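Local coordinates for putative cell surface protein (Streptococcus pyogenes, PDB 4OFQ) that probably serves as an adhesin of the antigen I/II family on the streptococcal cell surface, represented here by its C-terminal beta-sandwich region, at residues Gly63-Asp68 / Met129-Asp134; Gln45-Tyr50 / Thr170-Phe175; Lys238-Leu243 / His289-Phe294; Tyr219-Trp224 / Ala312-Lys317. All blocks are in the same frame, centred on the assembly; numbering follows the deposited sequence. Where two conformers were deposited one is given.

Contact 1 (Gly63-Asp68 / Met129-Asp134); sequences GFIYVD and MWVAKD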
# COMPACT_ATOMS: atom_id res chain seq x y z
N GLY A 63 28.69 -21.43 3.34
CA GLY A 63 27.31 -21.39 3.81
C GLY A 63 26.30 -20.90 2.80
O GLY A 63 26.56 -20.82 1.59
N PHE A 64 25.12 -20.56 3.30
CA PHE A 64 24.00 -20.21 2.44
C PHE A 64 23.28 -19.04 3.06
O PHE A 64 22.77 -19.14 4.18
CB PHE A 64 23.10 -21.42 2.25
CG PHE A 64 23.86 -22.64 1.81
CD1 PHE A 64 24.19 -22.80 0.48
CD2 PHE A 64 24.32 -23.57 2.74
CE1 PHE A 64 24.94 -23.90 0.07
CE2 PHE A 64 25.05 -24.66 2.33
CZ PHE A 64 25.36 -24.83 0.99
N ILE A 65 23.29 -17.93 2.34
CA ILE A 65 22.74 -16.67 2.84
C ILE A 65 21.64 -16.22 1.90
O ILE A 65 21.79 -16.35 0.68
CB ILE A 65 23.83 -15.58 2.89
CG1 ILE A 65 24.89 -15.94 3.94
CG2 ILE A 65 23.19 -14.19 3.18
CD1 ILE A 65 26.13 -15.08 3.89
N TYR A 66 20.53 -15.75 2.46
CA TYR A 66 19.48 -15.14 1.65
C TYR A 66 19.27 -13.72 2.17
O TYR A 66 19.26 -13.51 3.38
CB TYR A 66 18.17 -15.94 1.74
CG TYR A 66 17.22 -15.65 0.59
CD1 TYR A 66 17.52 -16.08 -0.69
CD2 TYR A 66 16.02 -14.95 0.79
CE1 TYR A 66 16.66 -15.81 -1.76
CE2 TYR A 66 15.15 -14.68 -0.27
CZ TYR A 66 15.48 -15.12 -1.55
OH TYR A 66 14.64 -14.88 -2.63
N VAL A 67 19.10 -12.76 1.26
CA VAL A 67 19.01 -11.36 1.66
C VAL A 67 17.72 -10.77 1.11
O VAL A 67 17.37 -11.02 -0.04
CB VAL A 67 20.21 -10.52 1.10
CG1 VAL A 67 19.95 -9.02 1.22
CG2 VAL A 67 21.50 -10.86 1.85
N ASP A 68 17.00 -10.02 1.93
CA ASP A 68 15.90 -9.25 1.40
C ASP A 68 16.25 -7.79 1.57
O ASP A 68 16.33 -7.29 2.69
CB ASP A 68 14.58 -9.56 2.11
CG ASP A 68 13.42 -8.82 1.47
OD1 ASP A 68 13.40 -7.57 1.54
OD2 ASP A 68 12.54 -9.48 0.88
N MET A 129 18.99 -10.44 6.47
CA MET A 129 19.68 -11.60 5.94
C MET A 129 19.33 -12.83 6.76
O MET A 129 19.10 -12.72 7.97
CB MET A 129 21.20 -11.36 5.81
CG MET A 129 21.95 -11.12 7.10
SD MET A 129 23.66 -10.55 6.82
CE MET A 129 24.30 -11.81 5.71
N TRP A 130 19.24 -13.98 6.10
CA TRP A 130 19.03 -15.26 6.78
C TRP A 130 20.26 -16.13 6.50
O TRP A 130 20.67 -16.30 5.34
CB TRP A 130 17.77 -15.95 6.27
CG TRP A 130 16.51 -15.33 6.76
CD1 TRP A 130 15.80 -15.70 7.85
CD2 TRP A 130 15.82 -14.21 6.18
NE1 TRP A 130 14.69 -14.89 7.98
CE2 TRP A 130 14.68 -13.97 6.97
CE3 TRP A 130 16.05 -13.40 5.06
CZ2 TRP A 130 13.77 -12.94 6.70
CZ3 TRP A 130 15.13 -12.37 4.79
CH2 TRP A 130 14.02 -12.16 5.60
N VAL A 131 20.89 -16.64 7.57
CA VAL A 131 22.15 -17.37 7.44
C VAL A 131 21.96 -18.78 7.95
O VAL A 131 21.48 -18.98 9.07
CB VAL A 131 23.28 -16.70 8.25
CG1 VAL A 131 24.61 -17.48 8.10
CG2 VAL A 131 23.45 -15.24 7.82
N ALA A 132 22.29 -19.78 7.14
CA ALA A 132 22.21 -21.16 7.63
C ALA A 132 23.13 -21.36 8.84
O ALA A 132 24.34 -21.15 8.74
CB ALA A 132 22.57 -22.14 6.53
N LYS A 133 22.55 -21.77 9.97
CA LYS A 133 23.31 -22.00 11.20
C LYS A 133 24.31 -23.16 11.10
O LYS A 133 25.36 -23.14 11.76
CB LYS A 133 22.35 -22.27 12.37
CG LYS A 133 21.40 -21.13 12.69
CD LYS A 133 20.49 -21.54 13.85
CE LYS A 133 19.47 -20.47 14.15
NZ LYS A 133 18.64 -20.89 15.31
N ASP A 134 23.98 -24.17 10.31
CA ASP A 134 24.79 -25.37 10.15
C ASP A 134 24.91 -25.66 8.66
O ASP A 134 24.11 -26.43 8.11
CB ASP A 134 24.14 -26.55 10.87
CG ASP A 134 25.03 -27.80 10.92
OD1 ASP A 134 25.93 -27.98 10.06
OD2 ASP A 134 24.81 -28.62 11.83
O HOH W 1 25.47 -20.35 6.22
O HOH W 2 19.92 -18.94 4.04

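Contact 2 (Gln45-Tyr50 / Thr170-Phe175); sequences QDFDQY and TYQIDF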
# COMPACT_ATOMS: atom_id res chain seq x y z
N GLN A 45 14.35 -19.01 -2.72
CA GLN A 45 15.78 -19.28 -2.62
C GLN A 45 16.01 -20.53 -3.46
O GLN A 45 15.55 -21.62 -3.11
CB GLN A 45 16.16 -19.50 -1.15
CG GLN A 45 17.63 -19.80 -0.83
CD GLN A 45 17.91 -19.72 0.68
OE1 GLN A 45 16.98 -19.84 1.49
NE2 GLN A 45 19.17 -19.49 1.06
N ASP A 46 16.70 -20.36 -4.59
CA ASP A 46 16.72 -21.35 -5.67
C ASP A 46 17.89 -22.32 -5.54
O ASP A 46 19.04 -21.94 -5.72
CB ASP A 46 16.81 -20.60 -7.00
CG ASP A 46 16.84 -21.51 -8.22
OD1 ASP A 46 16.60 -22.73 -8.10
OD2 ASP A 46 17.09 -20.98 -9.32
N PHE A 47 17.59 -23.58 -5.26
CA PHE A 47 18.64 -24.59 -5.08
C PHE A 47 18.58 -25.65 -6.15
O PHE A 47 19.39 -26.57 -6.16
CB PHE A 47 18.52 -25.26 -3.71
CG PHE A 47 18.91 -24.37 -2.56
CD1 PHE A 47 19.88 -23.40 -2.72
CD2 PHE A 47 18.30 -24.51 -1.33
CE1 PHE A 47 20.24 -22.58 -1.65
CE2 PHE A 47 18.66 -23.70 -0.26
CZ PHE A 47 19.63 -22.73 -0.42
N ASP A 48 17.62 -25.52 -7.06
CA ASP A 48 17.39 -26.53 -8.09
C ASP A 48 18.67 -27.02 -8.80
O ASP A 48 18.86 -28.22 -8.98
CB ASP A 48 16.36 -26.02 -9.10
CG ASP A 48 16.02 -27.06 -10.13
OD1 ASP A 48 15.33 -28.04 -9.78
OD2 ASP A 48 16.44 -26.90 -11.29
N GLN A 49 19.53 -26.08 -9.19
CA GLN A 49 20.73 -26.43 -9.96
C GLN A 49 21.71 -27.32 -9.17
O GLN A 49 22.51 -28.05 -9.76
CB GLN A 49 21.47 -25.17 -10.41
CG GLN A 49 20.92 -24.53 -11.66
CD GLN A 49 21.00 -25.44 -12.87
OE1 GLN A 49 22.09 -25.75 -13.36
NE2 GLN A 49 19.85 -25.87 -13.36
N TYR A 50 21.64 -27.24 -7.85
CA TYR A 50 22.60 -27.94 -6.99
C TYR A 50 22.26 -29.41 -6.76
O TYR A 50 23.08 -30.15 -6.22
CB TYR A 50 22.71 -27.23 -5.64
CG TYR A 50 23.13 -25.79 -5.75
CD1 TYR A 50 24.23 -25.43 -6.51
CD2 TYR A 50 22.40 -24.79 -5.11
CE1 TYR A 50 24.62 -24.11 -6.62
CE2 TYR A 50 22.78 -23.45 -5.23
CZ TYR A 50 23.90 -23.13 -5.98
OH TYR A 50 24.29 -21.82 -6.09
N THR A 170 15.57 -9.51 -3.59
CA THR A 170 16.36 -10.49 -2.86
C THR A 170 17.68 -10.83 -3.55
O THR A 170 17.88 -10.55 -4.73
CB THR A 170 15.55 -11.77 -2.61
OG1 THR A 170 15.27 -12.41 -3.86
CG2 THR A 170 14.23 -11.43 -1.91
N TYR A 171 18.60 -11.38 -2.76
CA TYR A 171 19.87 -11.89 -3.23
C TYR A 171 20.07 -13.23 -2.55
O TYR A 171 19.53 -13.49 -1.48
CB TYR A 171 21.00 -10.97 -2.80
CG TYR A 171 20.92 -9.56 -3.35
CD1 TYR A 171 21.22 -9.31 -4.67
CD2 TYR A 171 20.60 -8.49 -2.53
CE1 TYR A 171 21.17 -8.03 -5.17
CE2 TYR A 171 20.54 -7.20 -3.03
CZ TYR A 171 20.83 -6.98 -4.36
OH TYR A 171 20.79 -5.70 -4.88
N GLN A 172 20.90 -14.06 -3.17
CA GLN A 172 21.19 -15.38 -2.65
C GLN A 172 22.70 -15.56 -2.74
O GLN A 172 23.30 -15.24 -3.77
CB GLN A 172 20.49 -16.37 -3.57
CG GLN A 172 20.62 -17.81 -3.27
CD GLN A 172 19.73 -18.62 -4.18
OE1 GLN A 172 18.59 -18.22 -4.47
NE2 GLN A 172 20.23 -19.75 -4.66
N ILE A 173 23.33 -16.01 -1.65
CA ILE A 173 24.77 -16.25 -1.66
C ILE A 173 25.03 -17.69 -1.24
O ILE A 173 24.82 -18.04 -0.08
CB ILE A 173 25.55 -15.29 -0.72
CG1 ILE A 173 25.18 -13.83 -0.99
CG2 ILE A 173 27.06 -15.51 -0.86
CD1 ILE A 173 25.78 -12.86 0.02
N ASP A 174 25.46 -18.50 -2.20
CA ASP A 174 25.68 -19.92 -1.99
C ASP A 174 27.16 -20.20 -2.18
O ASP A 174 27.75 -19.83 -3.20
CB ASP A 174 24.89 -20.75 -3.01
CG ASP A 174 23.44 -20.33 -3.11
OD1 ASP A 174 22.84 -20.00 -2.06
OD2 ASP A 174 22.89 -20.34 -4.24
N PHE A 175 27.76 -20.87 -1.20
CA PHE A 175 29.18 -21.18 -1.24
C PHE A 175 30.00 -19.92 -1.49
O PHE A 175 31.05 -20.00 -2.13
CB PHE A 175 29.51 -22.19 -2.36
CG PHE A 175 28.52 -23.30 -2.51
CD1 PHE A 175 28.54 -24.40 -1.66
CD2 PHE A 175 27.58 -23.27 -3.54
CE1 PHE A 175 27.62 -25.43 -1.82
CE2 PHE A 175 26.66 -24.29 -3.70
CZ PHE A 175 26.69 -25.38 -2.84
O HOH W 3 21.53 -19.06 -0.16

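Contact 3 (Lys238-Leu243 / His289-Phe294); sequences KFVDQL and HYELAF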
# COMPACT_ATOMS: atom_id res chain seq x y z
N LYS A 238 -15.63 6.89 2.06
CA LYS A 238 -16.55 7.58 2.95
C LYS A 238 -16.13 9.02 3.16
O LYS A 238 -14.96 9.29 3.46
CB LYS A 238 -16.59 6.84 4.30
CG LYS A 238 -17.51 7.48 5.33
CD LYS A 238 -17.69 6.58 6.55
CE LYS A 238 -16.45 6.52 7.40
NZ LYS A 238 -16.74 5.78 8.68
N PHE A 239 -17.08 9.94 3.02
CA PHE A 239 -16.84 11.35 3.27
C PHE A 239 -17.26 11.65 4.70
O PHE A 239 -18.37 11.27 5.10
CB PHE A 239 -17.69 12.22 2.34
CG PHE A 239 -17.44 12.03 0.87
CD1 PHE A 239 -17.96 10.93 0.21
CD2 PHE A 239 -16.75 12.98 0.14
CE1 PHE A 239 -17.77 10.75 -1.15
CE2 PHE A 239 -16.55 12.82 -1.22
CZ PHE A 239 -17.07 11.69 -1.87
N VAL A 240 -16.41 12.33 5.46
CA VAL A 240 -16.77 12.77 6.80
C VAL A 240 -16.56 14.29 6.94
O VAL A 240 -15.50 14.82 6.61
CB VAL A 240 -15.95 12.03 7.87
CG1 VAL A 240 -16.38 12.48 9.25
CG2 VAL A 240 -16.15 10.52 7.73
N ASP A 241 -17.57 14.99 7.43
CA ASP A 241 -17.48 16.45 7.49
C ASP A 241 -18.12 16.96 8.77
O ASP A 241 -19.32 16.76 8.99
CB ASP A 241 -18.15 17.06 6.24
CG ASP A 241 -17.84 18.52 6.06
OD1 ASP A 241 -17.72 19.24 7.08
OD2 ASP A 241 -17.70 18.96 4.91
N GLN A 242 -17.32 17.57 9.65
CA GLN A 242 -17.85 18.19 10.86
C GLN A 242 -18.21 19.62 10.50
O GLN A 242 -17.34 20.49 10.45
CB GLN A 242 -16.81 18.19 11.98
CG GLN A 242 -17.24 19.00 13.22
CD GLN A 242 -18.54 18.52 13.85
OE1 GLN A 242 -18.64 17.36 14.29
NE2 GLN A 242 -19.54 19.41 13.92
N LEU A 243 -19.48 19.85 10.22
CA LEU A 243 -19.93 21.18 9.82
C LEU A 243 -19.93 22.10 11.03
O LEU A 243 -20.14 21.65 12.15
CB LEU A 243 -21.33 21.10 9.22
CG LEU A 243 -21.43 20.32 7.91
CD1 LEU A 243 -22.89 19.98 7.60
CD2 LEU A 243 -20.78 21.10 6.78
N HIS A 289 -22.30 16.62 12.75
CA HIS A 289 -21.49 15.62 12.08
C HIS A 289 -22.20 15.05 10.85
O HIS A 289 -23.29 14.49 10.96
CB HIS A 289 -21.14 14.49 13.06
CG HIS A 289 -20.14 13.51 12.52
ND1 HIS A 289 -20.51 12.34 11.89
CD2 HIS A 289 -18.79 13.51 12.56
CE1 HIS A 289 -19.43 11.67 11.55
NE2 HIS A 289 -18.37 12.35 11.94
N TYR A 290 -21.55 15.18 9.70
CA TYR A 290 -22.06 14.69 8.43
C TYR A 290 -21.19 13.55 7.90
O TYR A 290 -19.97 13.65 7.88
CB TYR A 290 -22.09 15.83 7.40
CG TYR A 290 -22.34 15.37 5.98
CD1 TYR A 290 -21.28 15.00 5.14
CD2 TYR A 290 -23.63 15.30 5.47
CE1 TYR A 290 -21.51 14.58 3.84
CE2 TYR A 290 -23.87 14.87 4.18
CZ TYR A 290 -22.80 14.52 3.37
OH TYR A 290 -23.02 14.10 2.08
N GLU A 291 -21.83 12.50 7.41
CA GLU A 291 -21.12 11.37 6.85
C GLU A 291 -21.85 10.86 5.60
O GLU A 291 -23.07 10.74 5.62
CB GLU A 291 -21.07 10.28 7.91
CG GLU A 291 -20.23 9.09 7.58
CD GLU A 291 -20.30 8.06 8.69
OE1 GLU A 291 -19.80 8.36 9.80
OE2 GLU A 291 -20.88 6.98 8.45
N LEU A 292 -21.13 10.59 4.53
CA LEU A 292 -21.71 9.86 3.40
C LEU A 292 -20.77 8.70 3.06
O LEU A 292 -19.61 8.91 2.72
CB LEU A 292 -21.94 10.77 2.19
CG LEU A 292 -22.60 10.13 0.96
CD1 LEU A 292 -23.46 11.13 0.21
CD2 LEU A 292 -21.54 9.55 0.02
N ALA A 293 -21.29 7.48 3.15
CA ALA A 293 -20.48 6.28 2.93
C ALA A 293 -21.02 5.45 1.78
O ALA A 293 -22.22 5.16 1.72
CB ALA A 293 -20.44 5.43 4.20
N PHE A 294 -20.13 5.04 0.89
CA PHE A 294 -20.53 4.08 -0.12
C PHE A 294 -20.77 2.71 0.50
O PHE A 294 -20.07 2.31 1.43
CB PHE A 294 -19.48 4.03 -1.23
CG PHE A 294 -19.72 5.06 -2.29
CD1 PHE A 294 -19.18 6.33 -2.17
CD2 PHE A 294 -20.51 4.76 -3.40
CE1 PHE A 294 -19.43 7.30 -3.14
CE2 PHE A 294 -20.75 5.72 -4.37
CZ PHE A 294 -20.21 6.98 -4.24

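Contact 4 (Tyr219-Trp224 / Ala312-Lys317); sequences YRLEGW and AFVVVK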
# COMPACT_ATOMS: atom_id res chain seq x y z
N TYR A 219 -21.07 23.29 -0.35
CA TYR A 219 -19.70 22.80 -0.23
C TYR A 219 -19.51 21.66 -1.21
O TYR A 219 -20.37 20.77 -1.31
CB TYR A 219 -19.39 22.32 1.19
CG TYR A 219 -19.39 23.41 2.23
CD1 TYR A 219 -18.46 24.43 2.19
CD2 TYR A 219 -20.34 23.43 3.26
CE1 TYR A 219 -18.45 25.44 3.15
CE2 TYR A 219 -20.35 24.43 4.21
CZ TYR A 219 -19.41 25.44 4.15
OH TYR A 219 -19.42 26.45 5.08
N ARG A 220 -18.41 21.68 -1.94
CA ARG A 220 -18.05 20.54 -2.77
C ARG A 220 -16.94 19.75 -2.09
O ARG A 220 -15.84 20.29 -1.83
CB ARG A 220 -17.58 20.96 -4.15
CG ARG A 220 -17.23 19.75 -5.01
CD ARG A 220 -16.87 20.14 -6.42
NE ARG A 220 -15.51 20.64 -6.53
CZ ARG A 220 -14.61 20.16 -7.38
NH1 ARG A 220 -14.93 19.15 -8.19
NH2 ARG A 220 -13.39 20.67 -7.42
N LEU A 221 -17.22 18.49 -1.78
CA LEU A 221 -16.20 17.61 -1.23
C LEU A 221 -15.69 16.74 -2.37
O LEU A 221 -16.38 15.82 -2.80
CB LEU A 221 -16.78 16.75 -0.10
CG LEU A 221 -17.69 17.46 0.91
CD1 LEU A 221 -18.13 16.50 2.04
CD2 LEU A 221 -16.98 18.70 1.49
N GLU A 222 -14.51 17.05 -2.89
CA GLU A 222 -14.00 16.36 -4.08
C GLU A 222 -13.26 15.09 -3.68
O GLU A 222 -12.22 15.16 -3.03
CB GLU A 222 -13.06 17.27 -4.88
CG GLU A 222 -12.63 16.66 -6.20
CD GLU A 222 -11.71 17.55 -7.01
OE1 GLU A 222 -10.57 17.81 -6.56
OE2 GLU A 222 -12.13 17.99 -8.11
N GLY A 223 -13.81 13.93 -4.04
CA GLY A 223 -13.18 12.67 -3.68
C GLY A 223 -11.96 12.35 -4.54
O GLY A 223 -11.84 12.81 -5.68
N TRP A 224 -11.06 11.55 -3.99
CA TRP A 224 -9.86 11.16 -4.71
C TRP A 224 -10.27 10.12 -5.74
O TRP A 224 -11.13 9.28 -5.47
CB TRP A 224 -8.83 10.57 -3.72
CG TRP A 224 -7.58 10.04 -4.33
CD1 TRP A 224 -6.59 10.75 -4.96
CD2 TRP A 224 -7.16 8.67 -4.37
NE1 TRP A 224 -5.60 9.91 -5.41
CE2 TRP A 224 -5.92 8.63 -5.04
CE3 TRP A 224 -7.70 7.47 -3.89
CZ2 TRP A 224 -5.21 7.44 -5.25
CZ3 TRP A 224 -7.00 6.29 -4.09
CH2 TRP A 224 -5.77 6.28 -4.78
N ALA A 312 -19.11 14.86 -3.46
CA ALA A 312 -20.31 15.14 -2.70
C ALA A 312 -20.56 16.64 -2.68
O ALA A 312 -19.62 17.44 -2.58
CB ALA A 312 -20.18 14.61 -1.28
N PHE A 313 -21.82 17.03 -2.81
CA PHE A 313 -22.19 18.44 -2.70
C PHE A 313 -23.13 18.59 -1.54
O PHE A 313 -24.21 18.00 -1.52
CB PHE A 313 -22.87 18.93 -3.97
CG PHE A 313 -21.98 18.91 -5.17
CD1 PHE A 313 -21.79 17.74 -5.88
CD2 PHE A 313 -21.29 20.04 -5.56
CE1 PHE A 313 -20.95 17.70 -6.99
CE2 PHE A 313 -20.45 20.02 -6.67
CZ PHE A 313 -20.29 18.84 -7.38
N VAL A 314 -22.73 19.42 -0.58
CA VAL A 314 -23.49 19.59 0.65
C VAL A 314 -24.03 21.01 0.72
O VAL A 314 -23.26 21.97 0.69
CB VAL A 314 -22.59 19.30 1.88
CG1 VAL A 314 -23.34 19.59 3.16
CG2 VAL A 314 -22.12 17.85 1.84
N VAL A 315 -25.36 21.12 0.79
CA VAL A 315 -26.03 22.41 0.76
C VAL A 315 -26.42 22.81 2.18
O VAL A 315 -27.03 22.03 2.89
CB VAL A 315 -27.29 22.35 -0.12
CG1 VAL A 315 -28.03 23.65 -0.06
CG2 VAL A 315 -26.92 22.02 -1.57
N VAL A 316 -26.01 24.02 2.59
CA VAL A 316 -26.33 24.53 3.93
C VAL A 316 -26.94 25.92 3.84
O VAL A 316 -26.79 26.62 2.84
CB VAL A 316 -25.07 24.57 4.85
CG1 VAL A 316 -24.36 23.22 4.87
CG2 VAL A 316 -24.11 25.68 4.41
N LYS A 317 -27.65 26.31 4.89
CA LYS A 317 -28.17 27.67 5.03
C LYS A 317 -27.34 28.41 6.09
O LYS A 317 -27.04 27.85 7.16
CB LYS A 317 -29.64 27.64 5.41
CG LYS A 317 -30.24 28.97 5.81
CD LYS A 317 -31.68 28.78 6.27
CE LYS A 317 -32.36 30.09 6.62
NZ LYS A 317 -33.78 29.86 7.05

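Contact 1 (Gly63-Asp68 / Met129-Asp134)
Tyr66 and Trp130 face each other as the hydrogen-bonded antiparallel pair at the middle of this strand contact, Trp130 N reaching Tyr66 O at 2.8 Å and Tyr66 N reaching Trp130 O at 2.9 Å. A third backbone bond, Ala132 N to Phe64 O, extends the ladder, and the strand axes run at 170°. Two waters finish the polar pattern. One accepts from Phe64 N and donates to Ala132 O, beyond the last direct bond; the other donates to both Phe64 O and Trp130 O, giving each carbonyl a second partner. Apolar contacts gather on the face of Ile65, Val67, Met129 and Val131. Ile65 and Val131 lie side by side, CG1 to CG2 at 4.2 Å, and Met129 CB meets Val67 CG2 at 4.0 Å. Helix 110-119 covers this layer. Aromatic contacts occupy the other face: the Trp130 indole turns its edge to the backbone and to Asp68, with CZ3 3.9 Å from Asp68 CB. Tyr66 stacks on Tyr151 and sends its hydroxyl to Thr170. Asp68 OD2 is hydrogen-bonded to Lys18 NZ, with Asn168 nearby, a setting consistent with the intramolecular isopeptide bonds of antigen I/II C-terminal domains. The paired strands adjoin the calcium ligands, Asp69 and Tyr70 following 63-68 and Val124 and Glu126 preceding strand 127-132. The chemistry is thus split by layer: a backbone ladder supplemented by two waters, an aliphatic face under a helix, and an aromatic face where the Asp68 carboxylate, beside Trp130, is probably balanced by Lys18.

Contact 2 (Gln45-Tyr50 / Thr170-Phe175)
Gln45-Tyr50 leaves its strand and folds into a short 3-10 turn beside strand 170-174 without pairing with it, the CA atoms of Gln45 and Gln172 staying 6.7 Å apart and those of Phe47 and Asp174 9.0 Å. Side chains therefore bridge the gap. Gln172, extended with CG anti to the backbone N (chi1 -180°), presents its amide to the backbone of Asp46: OE1 accepts from Asp46 N at 2.9 Å, and NE2 donates to Asp46 O at 2.7 Å. Both donors stand above the plane of the carbonyl they meet. The same NE2 also donates to Asp174 OD2 on its syn lone pair, at 2.8 Å and with a nearly straight 168° angle. Tyr50 OH donates to this oxygen from the anti side, again at 2.8 Å, so Asp174 OD2 is held between two donors. In the beta sandwich the contact ties the end of strand 38-45, in one sheet, to strand 164-174 of the facing sheet. Asp46 OD1 accepts from Asp48 N in an Asx turn, which shapes the start of the 3-10 segment, and Asp46 OD2 accepts from Gln15 N. Phe175 makes a T-shaped stack with Tyr50, its edge toward the tyrosine face and the planes at 86°; Phe175 CE2 approaches Tyr50 CE1 to 3.6 Å. Phe47 turns its ring edge to Asp174, CE1 lying 3.7 Å from OD1, and helix 135-143 packs against Phe47, Tyr50 and Phe175.

Contact 3 (Lys238-Leu243 / His289-Phe294)
Leu292 O is met from several directions: Phe239 N donates to it at 2.7 Å, Lys238 CA makes a CA-H...O contact at 3.3 Å, and the edge of the Phe239 ring brings CD1 to 3.6 Å. It belongs to a regular antiparallel ladder in one sheet of the C-terminal beta sandwich, with the strand axes at 178°. Phe239 pairs with Leu292 and Asp241 with Tyr290, each through two backbone hydrogen bonds. On the buried face Phe239 and Leu292 lie side by side, CD1 touching Leu292 CD2 at 3.8 Å. Tyr290 CG is anti to the backbone N (chi1 168°), and the ring it carries has CD1 3.9 Å from Asp241 CB. Strand 310-318 of the facing sheet touches both aromatic side chains, and the Tyr290 hydroxyl is hydrogen-bonded to Asp253. The Asp241 carboxylate leads away to Lys195, possibly a second Lys-Asp pair of the kind that accompanies isopeptide cross-links in this family. The opposite face is more open to solvent. There the His289 ring crosses Val240, NE2 approaching Val240 CG1 to 3.3 Å, a tight contact, and Gln242 OE1 lies at the edge of the imidazole while its NE2 bonds to Leu243 O and Thr287 O. Lys238 runs out with CG anti to its backbone N (chi1 179°), CG and CD lying against Ala293 CB. Its CD sits 3.7 Å from Glu291 CD, yet NZ stops 4.2 Å from Glu291 OE1, beyond salt-bridge range.

Contact 4 (Tyr219-Trp224 / Ala312-Lys317)
Arg220 sends CG anti to its backbone N (chi1 -180°), while Phe313 sets CG anti to the carbonyl carbon (chi1 -64°), and the two side chains run side by side across a non-hydrogen-bonded pair. The arginine methylenes line the ring, CD and Phe313 CE2 meeting at 3.6 Å. Farther out, Arg220 NH2 and Glu222 OE2 form a salt bridge at 3.0 Å whose hydrogen-bond geometry is weak. NH1 has a second acidic partner in Asp311, so the two carboxylates probably balance the partly exposed cation. Glu222 CB packs separately over the guanidinium centre. Backbone bonds flank this pair: Tyr219 and Val314 exchange two at 2.8 Å each, and Leu221 N donates to Ala312 O at 2.7 Å, with Ala312 N returning a bond to Leu221 O. On the other face Leu221 packs on Ala312 and Val314, CD1 reaching Val314 CG2 at 4.2 Å. Tyr219 crosses Val316 at about a right angle, CE2 to CG2 being 4.0 Å, and its hydroxyl bonds to Asp248. In the four-stranded sheet these are the two inner strands, between 194-198 and 248-257, and strand 323-332 of the facing sheet packs against Tyr219 and Leu221.

Overall arrangement
From the N terminus, contact 2 opens at 45-50, just after strand 38-45. Contact 1 follows at 63-68, closes at 129-134 and is nested within the loop that contact 2 completes at 170-175. The two touch because strands 64-70 and 164-174 are neighbours in one sheet; Ile65 O probably accepts a hydrogen bond from Ile173 N. The chain then enters its second family region and repeats the nesting: contact 4 opens at 219-224, contact 3 spans 238-243 to 289-294, and contact 4 closes at 312-317. Here the two contacts belong to facing sheets, joined where Tyr290 packs on Val314. Contacts 1 and 3 have centres about 51 Å apart, on opposite sides of the chain's centre.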